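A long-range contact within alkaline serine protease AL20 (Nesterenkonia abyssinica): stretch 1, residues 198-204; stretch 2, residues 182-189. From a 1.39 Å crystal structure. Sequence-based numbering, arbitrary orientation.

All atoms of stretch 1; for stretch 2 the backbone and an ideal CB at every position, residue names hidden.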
ATOM      1  N   MET A 198       6.441 -11.779  23.087  1.00  9.17           N
ATOM      2  CA  MET A 198       5.761 -11.125  21.971  1.00  9.27           C
ATOM      3  C   MET A 198       6.783 -10.469  21.054  1.00  8.41           C
ATOM      4  O   MET A 198       7.667  -9.741  21.516  1.00  8.46           O
ATOM      5  CB  MET A 198       4.815 -10.053  22.495  1.00  9.39           C
ATOM      6  CG  MET A 198       4.096  -9.270  21.385  1.00  9.53           C
ATOM      7  SD  MET A 198       2.766 -10.204  20.614  1.00 11.08           S
ATOM      8  CE  MET A 198       1.561 -10.150  21.953  1.00 12.05           C
ATOM      9  N   PHE A 199       6.652 -10.721  19.752  1.00  8.24           N
ATOM     10  CA  PHE A 199       7.506 -10.084  18.767  1.00  7.66           C
ATOM     11  C   PHE A 199       6.777  -8.979  18.049  1.00  7.73           C
ATOM     12  O   PHE A 199       5.573  -9.069  17.784  1.00  7.93           O
ATOM     13  CB  PHE A 199       8.085 -11.116  17.789  1.00  8.54           C
ATOM     14  CG  PHE A 199       9.016 -12.070  18.463  1.00  8.22           C
ATOM     15  CD1 PHE A 199       8.524 -13.211  19.079  1.00  8.79           C
ATOM     16  CD2 PHE A 199      10.374 -11.783  18.558  1.00  9.28           C
ATOM     17  CE1 PHE A 199       9.382 -14.085  19.763  1.00  9.88           C
ATOM     18  CE2 PHE A 199      11.244 -12.648  19.243  1.00  9.91           C
ATOM     19  CZ  PHE A 199      10.746 -13.792  19.847  1.00  9.74           C
ATOM     20  N   GLY A 200       7.532  -7.927  17.775  1.00  7.52           N
ATOM     21  CA  GLY A 200       7.023  -6.781  17.048  1.00  7.49           C
ATOM     22  C   GLY A 200       8.034  -6.353  16.018  1.00  8.19           C
ATOM     23  O   GLY A 200       9.237  -6.468  16.236  1.00  7.98           O
ATOM     24  N   PRO A 201       7.561  -5.840  14.881  1.00  7.29           N
ATOM     25  CA  PRO A 201       8.486  -5.486  13.809  1.00  7.65           C
ATOM     26  C   PRO A 201       9.306  -4.237  14.104  1.00  7.43           C
ATOM     27  O   PRO A 201       8.854  -3.341  14.836  1.00  7.68           O
ATOM     28  CB  PRO A 201       7.555  -5.244  12.614  1.00  7.64           C
ATOM     29  CG  PRO A 201       6.270  -4.754  13.264  1.00  7.28           C
ATOM     30  CD  PRO A 201       6.150  -5.606  14.499  1.00  7.34           C
ATOM     31  N   TYR A 202      10.484  -4.158  13.502  1.00  7.72           N
ATOM     32  CA  TYR A 202      11.285  -2.950  13.624  1.00  7.56           C
ATOM     33  C   TYR A 202      10.620  -1.804  12.860  1.00  7.79           C
ATOM     34  O   TYR A 202      10.274  -1.940  11.680  1.00  8.15           O
ATOM     35  CB  TYR A 202      12.722  -3.184  13.132  1.00  7.94           C
ATOM     36  CG  TYR A 202      13.599  -1.973  13.330  1.00  8.01           C
ATOM     37  CD1 TYR A 202      13.915  -1.146  12.255  1.00  8.69           C
ATOM     38  CD2 TYR A 202      14.072  -1.636  14.598  1.00  8.71           C
ATOM     39  CE1 TYR A 202      14.702  -0.014  12.440  1.00  8.91           C
ATOM     40  CE2 TYR A 202      14.860  -0.501  14.787  1.00  9.04           C
ATOM     41  CZ  TYR A 202      15.173   0.291  13.700  1.00  8.20           C
ATOM     42  OH  TYR A 202      15.938   1.420  13.885  1.00 10.25           O
ATOM     43  N   PHE A 203      10.441  -0.671  13.531  1.00  7.76           N
ATOM     44  CA  PHE A 203       9.893   0.505  12.854  1.00  7.98           C
ATOM     45  C   PHE A 203      11.040   1.279  12.201  1.00  8.03           C
ATOM     46  O   PHE A 203      11.686   2.129  12.836  1.00  8.78           O
ATOM     47  CB  PHE A 203       9.112   1.392  13.830  1.00  8.28           C
ATOM     48  CG  PHE A 203       7.620   1.085  13.905  1.00  7.34           C
ATOM     49  CD1 PHE A 203       7.086  -0.168  13.549  1.00  7.84           C
ATOM     50  CD2 PHE A 203       6.752   2.059  14.378  1.00  8.05           C
ATOM     51  CE1 PHE A 203       5.694  -0.408  13.625  1.00  9.27           C
ATOM     52  CE2 PHE A 203       5.369   1.810  14.481  1.00  8.94           C
ATOM     53  CZ  PHE A 203       4.848   0.581  14.104  1.00  9.24           C
ATOM     54  N   GLY A 204      11.301   0.953  10.940  1.00  7.82           N
ATOM     55  CA  GLY A 204      12.367   1.593  10.185  1.00  8.36           C
ATOM     56  C   GLY A 204      11.828   2.498   9.100  1.00  8.67           C
ATOM     57  O   GLY A 204      10.734   3.043   9.232  1.00  8.66           O
ATOM     58  N   UNK A 182       6.258   7.495  22.756  1.00 10.45           N
ATOM     59  CA  UNK A 182       6.106   7.359  21.309  1.00 10.09           C
ATOM     60  C   UNK A 182       5.903   5.894  20.941  1.00  9.64           C
ATOM     61  O   UNK A 182       6.590   5.010  21.466  1.00  9.81           O
ATOM     62  CB  UNK A 182       7.324   7.930  20.579  1.00 10.09           C
ATOM     63  N   UNK A 183       4.947   5.646  20.047  1.00  8.25           N
ATOM     64  CA  UNK A 183       4.775   4.295  19.532  1.00  8.04           C
ATOM     65  C   UNK A 183       5.935   3.932  18.622  1.00  8.26           C
ATOM     66  O   UNK A 183       6.335   4.721  17.765  1.00  8.31           O
ATOM     67  CB  UNK A 183       3.447   4.164  18.784  1.00  8.04           C
ATOM     68  N   UNK A 184       6.474   2.730  18.802  1.00  8.05           N
ATOM     69  CA  UNK A 184       7.644   2.330  18.049  1.00  8.16           C
ATOM     70  C   UNK A 184       7.650   0.858  17.602  1.00  7.76           C
ATOM     71  O   UNK A 184       8.647   0.366  17.067  1.00  8.31           O
ATOM     72  CB  UNK A 184       8.889   2.606  18.894  1.00  8.16           C
ATOM     73  N   UNK A 185       6.525   0.177  17.811  1.00  7.51           N
ATOM     74  CA  UNK A 185       6.271  -1.123  17.184  1.00  7.61           C
ATOM     75  C   UNK A 185       4.820  -1.488  17.454  1.00  7.38           C
ATOM     76  O   UNK A 185       4.022  -0.652  17.935  1.00  7.39           O
ATOM     77  CB  UNK A 185       7.220  -2.201  17.711  1.00  7.61           C
ATOM     78  N   UNK A 186       4.490  -2.734  17.149  1.00  7.99           N
ATOM     79  CA  UNK A 186       3.149  -3.234  17.276  1.00  8.50           C
ATOM     80  C   UNK A 186       3.266  -4.717  17.691  1.00  8.04           C
ATOM     81  O   UNK A 186       4.247  -5.387  17.319  1.00  7.95           O
ATOM     82  CB  UNK A 186       2.362  -3.055  15.976  1.00  8.50           C
ATOM     83  N   UNK A 187       2.318  -5.216  18.488  1.00  7.51           N
ATOM     84  CA  UNK A 187       2.264  -6.658  18.757  1.00  7.66           C
ATOM     85  C   UNK A 187       2.018  -7.403  17.463  1.00  8.08           C
ATOM     86  O   UNK A 187       1.025  -7.138  16.792  1.00  8.12           O
ATOM     87  CB  UNK A 187       1.176  -6.991  19.780  1.00  7.66           C
ATOM     88  N   UNK A 188       2.889  -8.348  17.119  1.00  7.49           N
ATOM     89  CA  UNK A 188       2.741  -9.066  15.857  1.00  7.91           C
ATOM     90  C   UNK A 188       2.569 -10.585  15.972  1.00  7.73           C
ATOM     91  O   UNK A 188       1.617 -11.134  15.409  1.00  8.01           O
ATOM     92  CB  UNK A 188       3.964  -8.777  14.984  1.00  7.91           C
ATOM     93  N   UNK A 189       3.461 -11.263  16.692  1.00  8.16           N
ATOM     94  CA  UNK A 189       3.411 -12.716  16.723  1.00  8.19           C
ATOM     95  C   UNK A 189       4.235 -13.277  17.862  1.00  8.68           C
ATOM     96  O   UNK A 189       5.035 -12.566  18.470  1.00  8.69           O
ATOM     97  CB  UNK A 189       3.898 -13.294  15.393  1.00  8.19           C
TER

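Position 182 lies out of reach of stretch 1, with no atom of it within 5.5 Å of the ideal CB, so the contact sets no preference; it is Ala 182.

At 183 the CA-to-CB bond points sideways and the ideal CB is 5.3 Å from Phe 203 CE2. A flexible chain that can run past the Phe 203 ring would suit, polar or apolar. Gln 183 passes its CG 4.4 Å from Phe 203 CE2, and its NE2 donates to the backbone O of residue 185 (3.1 Å).

Position 184 directs CA-to-CB away, with the ideal CB 5.0 Å from Phe 203 CD2, so small or polar groups are all plausible. The residue is Asn 184. Its backbone O lies 3.4 Å from Phe 203 CG and accepts a hydrogen bond from a water (Asn 184 O to water O, 2.8 Å), which in turn accepts from Phe 203 N (N to water O, 2.9 Å).

Position 185 is well constrained. Its ideal CB sits 3.5 Å from the carbonyl O of Pro 201, an acceptor, and 4.6 Å from Gly 200 C, which favours a short donor; serine, threonine or cysteine could be considered. Ser 185, with chi1 t, donates from OG to Pro 201 O at 2.7 Å. Its CA lies over the face of the Phe 203 ring, 3.7 Å from the centroid and 13° off the normal, a CH-pi contact.

At 186 the ideal CB is 4.8 Å from both Phe 203 CZ and Pro 201 CD. Apolar surface is on offer, suiting valine, isoleucine or threonine. Thr 186 places CG2 4.0 Å from Pro 201 CD. Its backbone O comes 3.1 Å from Gly 200 CA, an approach where a CB on residue 200 would clash.

Position 187 has its ideal CB 3.7 Å from Met 198 SD; medium-sized side chains, polar or apolar, could pack there. Asn 187 brings OD1 to 3.5 Å from Met 198 CG, and its amide is hydrogen-bonded elsewhere in the structure.

At 188 the ideal CB is a tight 3.2 Å from Phe 199 O and 3.9 Å from Pro 201 CD, so a small residue is the cautious choice. Ser 188 donates from backbone N to Phe 199 O (2.9 Å).

Position 189 pairs antiparallel with Phe 199, whose side chain shares its sheet face, so an aromatic or large apolar group fits. Tyr 189 N donates to Phe 199 O (3.2 Å) and Phe 199 N to Tyr 189 O (2.8 Å). Phe 199 CB sits over the tyrosine ring, 3.6 Å from its centroid, while the two rings, 15° from parallel, are slid apart and barely overlap.

Stretch 2 182-189: AQNSTNSY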
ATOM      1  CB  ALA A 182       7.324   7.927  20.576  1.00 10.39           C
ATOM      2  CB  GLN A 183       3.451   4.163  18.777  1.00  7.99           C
ATOM      3  CG  GLN A 183       3.269   2.752  18.225  1.00  7.65           C
ATOM      4  CD  GLN A 183       1.858   2.427  17.829  1.00  7.99           C
ATOM      5  OE1 GLN A 183       0.946   3.258  17.939  1.00  7.89           O
ATOM      6  NE2 GLN A 183       1.655   1.197  17.375  1.00  6.96           N
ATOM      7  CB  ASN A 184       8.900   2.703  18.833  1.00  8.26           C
ATOM      8  CG  ASN A 184      10.179   2.498  18.048  1.00  8.01           C
ATOM      9  OD1 ASN A 184      10.388   3.087  16.965  1.00 10.55           O
ATOM     10  ND2 ASN A 184      11.074   1.694  18.607  1.00  6.98           N
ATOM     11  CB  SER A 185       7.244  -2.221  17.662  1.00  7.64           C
ATOM     12  OG  SER A 185       7.086  -3.398  16.878  1.00  7.93           O
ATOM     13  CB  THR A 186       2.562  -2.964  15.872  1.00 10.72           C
ATOM     14  OG1 THR A 186       1.643  -1.849  15.807  1.00 12.14           O
ATOM     15  CG2 THR A 186       2.478  -4.144  14.868  1.00 11.27           C
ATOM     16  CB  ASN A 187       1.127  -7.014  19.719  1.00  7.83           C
ATOM     17  CG  ASN A 187       1.268  -6.345  21.078  1.00  8.16           C
ATOM     18  OD1 ASN A 187       2.373  -6.212  21.619  1.00  8.15           O
ATOM     19  ND2 ASN A 187       0.137  -5.913  21.640  1.00  9.28           N
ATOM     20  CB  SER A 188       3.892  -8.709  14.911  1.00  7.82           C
ATOM     21  OG  SER A 188       3.961  -9.594  13.805  1.00  7.71           O
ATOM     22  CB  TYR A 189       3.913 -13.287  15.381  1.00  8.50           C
ATOM     23  CG  TYR A 189       5.402 -13.155  15.172  1.00  8.50           C
ATOM     24  CD1 TYR A 189       5.946 -12.037  14.546  1.00  7.96           C
ATOM     25  CD2 TYR A 189       6.273 -14.166  15.585  1.00  8.40           C
ATOM     26  CE1 TYR A 189       7.322 -11.911  14.354  1.00  8.39           C
ATOM     27  CE2 TYR A 189       7.642 -14.054  15.413  1.00  8.34           C
ATOM     28  CZ  TYR A 189       8.165 -12.931  14.775  1.00  7.98           C
ATOM     29  OH  TYR A 189       9.528 -12.788  14.587  1.00  8.99           O
TER
HETATM   30  O   HOH W   1      11.020  -0.880  16.396  1.00  8.88           O
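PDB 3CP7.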